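Local coordinates for protein glutamyl-tRNA(Gln) amidotransferase subunit B, mitochondrial (Saccharomyces cerevisiae, PDB 4N0H) that is the B subunit of a mitochondrial amidotransferase and contributes a GatB/GatE-family catalytic domain to its three-chain assembly, at residues G17-T22 / E171-P176; G115-S120 / R185-K190. All blocks are in the same frame, centred on the assembly; numbering follows the deposited sequence.

Interaction 1. Residues G17-T22 / E171-P176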
# COMPACT_ATOMS: atom_id res chain seq x y z
N GLY B 17 10.08 -18.32 29.57
CA GLY B 17 9.64 -18.60 28.22
C GLY B 17 10.70 -18.23 27.21
O GLY B 17 11.58 -17.42 27.49
N LEU B 18 10.63 -18.83 26.03
CA LEU B 18 11.62 -18.57 24.99
C LEU B 18 10.98 -18.00 23.72
O LEU B 18 9.85 -18.36 23.37
CB LEU B 18 12.38 -19.85 24.64
CG LEU B 18 13.19 -20.49 25.76
CD1 LEU B 18 13.77 -21.82 25.30
CD2 LEU B 18 14.30 -19.56 26.23
N GLU B 19 11.71 -17.11 23.05
CA GLU B 19 11.32 -16.64 21.73
C GLU B 19 12.45 -16.96 20.77
O GLU B 19 13.54 -16.39 20.86
CB GLU B 19 11.05 -15.13 21.75
CG GLU B 19 9.91 -14.74 22.66
CD GLU B 19 9.78 -13.24 22.84
OE1 GLU B 19 10.50 -12.50 22.14
OE2 GLU B 19 8.96 -12.81 23.67
N ILE B 20 12.20 -17.90 19.86
CA ILE B 20 13.24 -18.41 18.98
C ILE B 20 13.03 -18.06 17.52
O ILE B 20 12.06 -18.49 16.89
CB ILE B 20 13.39 -19.94 19.11
CG1 ILE B 20 13.66 -20.32 20.57
CG2 ILE B 20 14.52 -20.43 18.22
CD1 ILE B 20 13.83 -21.82 20.79
N HIS B 21 13.95 -17.27 16.97
CA HIS B 21 13.91 -16.92 15.57
C HIS B 21 14.79 -17.88 14.80
O HIS B 21 15.92 -18.17 15.20
CB HIS B 21 14.37 -15.48 15.35
CG HIS B 21 13.41 -14.46 15.87
ND1 HIS B 21 13.28 -14.18 17.22
CD2 HIS B 21 12.52 -13.66 15.24
CE1 HIS B 21 12.36 -13.25 17.39
NE2 HIS B 21 11.88 -12.91 16.20
N THR B 22 14.26 -18.39 13.69
CA THR B 22 14.96 -19.40 12.91
C THR B 22 14.94 -19.05 11.43
O THR B 22 13.88 -18.90 10.83
CB THR B 22 14.33 -20.78 13.14
OG1 THR B 22 14.81 -21.32 14.38
CG2 THR B 22 14.70 -21.73 12.03
N GLU B 171 9.35 -17.33 13.73
CA GLU B 171 9.49 -17.06 15.15
C GLU B 171 8.58 -18.01 15.92
O GLU B 171 7.38 -18.07 15.67
CB GLU B 171 9.14 -15.61 15.49
CG GLU B 171 9.23 -15.31 16.98
CD GLU B 171 8.75 -13.92 17.34
OE1 GLU B 171 8.51 -13.66 18.54
OE2 GLU B 171 8.62 -13.07 16.44
N LEU B 172 9.17 -18.75 16.85
CA LEU B 172 8.41 -19.63 17.72
C LEU B 172 8.39 -19.07 19.13
O LEU B 172 9.44 -18.80 19.72
CB LEU B 172 9.01 -21.04 17.70
CG LEU B 172 8.37 -22.10 18.60
CD1 LEU B 172 8.30 -23.43 17.88
CD2 LEU B 172 9.13 -22.24 19.91
N VAL B 173 7.19 -18.88 19.68
CA VAL B 173 7.06 -18.40 21.05
C VAL B 173 6.45 -19.49 21.93
O VAL B 173 5.35 -19.98 21.67
CB VAL B 173 6.20 -17.13 21.12
CG1 VAL B 173 6.24 -16.55 22.53
CG2 VAL B 173 6.68 -16.12 20.10
N THR B 174 7.18 -19.88 22.97
CA THR B 174 6.67 -20.87 23.92
C THR B 174 5.86 -20.18 25.00
O THR B 174 5.97 -18.97 25.20
CB THR B 174 7.81 -21.65 24.60
OG1 THR B 174 8.42 -20.83 25.60
CG2 THR B 174 8.86 -22.08 23.59
N LYS B 175 5.05 -20.95 25.71
CA LYS B 175 4.41 -20.47 26.93
C LYS B 175 5.48 -20.45 28.02
O LYS B 175 6.51 -21.10 27.88
CB LYS B 175 3.24 -21.37 27.30
CG LYS B 175 2.01 -21.15 26.42
CD LYS B 175 1.35 -22.45 26.02
CE LYS B 175 0.22 -22.21 25.03
NZ LYS B 175 -0.36 -23.48 24.51
N PRO B 176 5.24 -19.69 29.11
CA PRO B 176 6.24 -19.63 30.18
C PRO B 176 6.31 -20.93 31.00
O PRO B 176 6.16 -20.88 32.22
CB PRO B 176 5.73 -18.49 31.07
CG PRO B 176 4.76 -17.73 30.23
CD PRO B 176 4.14 -18.74 29.32
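E19, I20 and H21 pair with V173, L172 and E171 as neighbouring antiparallel strands, the segment axes 4.7 Å apart at closest and 166° from one N-to-C direction to the other. I20 and L172 form the hydrogen-bonded pair: I20 N reaches L172 O at 2.9 Å, in the carbonyl plane, and L172 N returns the bond to I20 O. Beyond them T174 N donates to L18 O, but the matching bond is made by a side chain: L18 N points at T174 OG1, 3.0 Å away and almost straight (176°). OG1, set between the backbone N and carbonyl carbon by chi1 of 76°, also donates to K175 O, just past the end of its own strand. Strands 14-23 and 168-174 belong to the large mixed sheet of the GatB/GatE catalytic domain, where 14-23 runs between 168-174 and 210-218. On the face carrying E19, H21, E171 and V173, H21 and E171 lie side by side; E171 CG sits over the imidazole, 3.9 Å from its centroid, offset toward the rim. E19 OE1 and E171 OE1 approach to 4.3 Å, like charges that probably repel. I20 and L172 point to the other face, where Y191 of helix 181-197 packs on both.

Interaction 2. Residues G115-S120 / R185-K190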
# COMPACT_ATOMS: atom_id res chain seq x y z
N GLY B 115 0.23 -26.22 20.25
CA GLY B 115 1.30 -27.16 20.02
C GLY B 115 2.16 -27.30 21.26
O GLY B 115 1.92 -26.62 22.26
N LYS B 116 3.17 -28.16 21.19
CA LYS B 116 4.01 -28.42 22.35
C LYS B 116 5.23 -29.25 21.97
O LYS B 116 5.30 -29.83 20.89
CB LYS B 116 3.22 -29.18 23.42
CG LYS B 116 2.82 -30.57 22.98
CD LYS B 116 1.88 -31.23 23.97
CE LYS B 116 1.57 -32.66 23.54
NZ LYS B 116 0.52 -33.29 24.40
N ILE B 117 6.19 -29.32 22.89
CA ILE B 117 7.32 -30.24 22.76
C ILE B 117 7.48 -31.03 24.05
O ILE B 117 7.54 -30.47 25.15
CB ILE B 117 8.63 -29.50 22.40
CG1 ILE B 117 8.58 -29.03 20.95
CG2 ILE B 117 9.83 -30.41 22.61
CD1 ILE B 117 9.90 -28.51 20.43
N ASN B 118 7.53 -32.36 23.92
CA ASN B 118 7.66 -33.23 25.08
C ASN B 118 9.10 -33.50 25.47
O ASN B 118 9.93 -33.83 24.62
CB ASN B 118 6.93 -34.56 24.82
CG ASN B 118 5.43 -34.39 24.78
OD1 ASN B 118 4.84 -33.74 25.65
ND2 ASN B 118 4.79 -34.97 23.77
N LEU B 119 9.40 -33.35 26.75
CA LEU B 119 10.71 -33.65 27.29
C LEU B 119 10.59 -34.77 28.32
O LEU B 119 9.64 -34.80 29.09
CB LEU B 119 11.33 -32.41 27.94
CG LEU B 119 11.43 -31.15 27.07
CD1 LEU B 119 11.95 -29.98 27.89
CD2 LEU B 119 12.32 -31.39 25.86
N SER B 120 11.55 -35.68 28.32
CA SER B 120 11.56 -36.79 29.27
C SER B 120 12.93 -36.96 29.90
O SER B 120 13.95 -36.65 29.27
CB SER B 120 11.13 -38.09 28.59
OG SER B 120 12.07 -38.47 27.59
N ARG B 185 17.85 -25.87 28.30
CA ARG B 185 18.91 -26.49 27.51
C ARG B 185 18.41 -27.67 26.67
O ARG B 185 18.76 -27.80 25.50
CB ARG B 185 20.08 -26.93 28.41
CG ARG B 185 21.06 -27.88 27.72
CD ARG B 185 22.32 -28.12 28.56
NE ARG B 185 23.31 -27.06 28.37
CZ ARG B 185 23.70 -26.22 29.31
NH1 ARG B 185 23.20 -26.30 30.54
NH2 ARG B 185 24.62 -25.29 29.04
N ALA B 186 17.58 -28.51 27.28
CA ALA B 186 17.05 -29.69 26.60
C ALA B 186 16.09 -29.31 25.46
O ALA B 186 16.05 -29.99 24.43
CB ALA B 186 16.35 -30.62 27.59
N PHE B 187 15.33 -28.24 25.65
CA PHE B 187 14.38 -27.78 24.65
C PHE B 187 15.09 -27.23 23.41
O PHE B 187 14.77 -27.60 22.28
CB PHE B 187 13.45 -26.72 25.23
CG PHE B 187 12.43 -26.20 24.26
CD1 PHE B 187 11.19 -26.83 24.14
CD2 PHE B 187 12.69 -25.09 23.48
CE1 PHE B 187 10.25 -26.35 23.25
CE2 PHE B 187 11.75 -24.61 22.59
CZ PHE B 187 10.53 -25.24 22.47
N ILE B 188 16.05 -26.34 23.64
CA ILE B 188 16.83 -25.75 22.56
C ILE B 188 17.52 -26.84 21.74
O ILE B 188 17.54 -26.79 20.52
CB ILE B 188 17.88 -24.77 23.11
CG1 ILE B 188 17.19 -23.58 23.78
CG2 ILE B 188 18.81 -24.29 22.00
CD1 ILE B 188 18.15 -22.61 24.44
N LYS B 189 18.05 -27.83 22.44
CA LYS B 189 18.72 -28.96 21.81
C LYS B 189 17.77 -29.75 20.91
O LYS B 189 18.10 -30.06 19.77
CB LYS B 189 19.31 -29.88 22.88
CG LYS B 189 20.27 -30.93 22.34
CD LYS B 189 20.50 -32.03 23.37
CE LYS B 189 21.83 -32.72 23.17
NZ LYS B 189 22.97 -31.83 23.54
N LYS B 190 16.59 -30.06 21.43
CA LYS B 190 15.61 -30.83 20.66
C LYS B 190 15.00 -30.01 19.53
O LYS B 190 14.74 -30.53 18.45
CB LYS B 190 14.50 -31.39 21.57
CG LYS B 190 13.53 -32.30 20.83
CD LYS B 190 12.50 -32.93 21.76
CE LYS B 190 13.16 -33.77 22.83
NZ LYS B 190 12.23 -34.78 23.42
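I117 and L119, near the end of strand 102-120 in the mixed sheet, meet A186, F187 and K190 of helix 181-197, which packs on the sheet here with the axes of the two short segments 9.5 Å apart at closest and 120° between their directions. Apolar contact centres on I117 and F187, whose side chains cross at about a right angle. I117 CD1 and CB are each 3.6 Å from F187 CE1, and the contact extends to the neighbouring CZ and CD1 of the ring; I117 CD1 comes in obliquely. The ring also meets F178 edge-to-face and packs on I133 of strand 130-142. L119 is more distant from A186 and F187, its CD2 4.5 Å from A186 CB and its CD1 equally far from F187 CB.

K190 contributes both apolar and polar contacts. Its aliphatic chain slides past I117 and L119 in the opposite direction, with CD 3.8 Å from I117 CG2 and CE 3.9 Å from L119 CD2. A bend at chi3 (-60°) interrupts the otherwise extended chain at CE. NZ then donates to N118 O at 2.8 Å, nearly along the C=O axis (162°).

The same ammonium forms a salt bridge with D124, whose OD2 also accepts from S120 N. S120 is the N-cap of the helix that follows, its OG bonded to L123 N. K190 thus ties helix 181-197 both to the strand backbone and to D124 of the short helix 121-124. The carboxylate of D124 would be expected to stabilise the positive charge of K190, while the carbonyl of N118 offers a second, neutral acceptor beside the apolar I117–F187 contact.

The centres of interactions 1 and 2 lie about 12 Å apart in one catalytic domain, and both involve the same mixed sheet. Along the chain their segments alternate, 17-22, 115-120, 171-176 and 185-190, so the two contacts cross along the chain. Strand 168-174 is followed, after a short connection, by helix 181-197, which packs on the face of the sheet bearing I20 and L172. Direct contact is made mainly through F187: its CZ lies 3.7 Å from T174 CG2, its CD2 is 3.9 Å from L18 CD1 and its CE2 3.9 Å from I20 CD1. One helix thereby packs against strands 14-23 and 168-174 and against the end of 102-120, F187 touching all three.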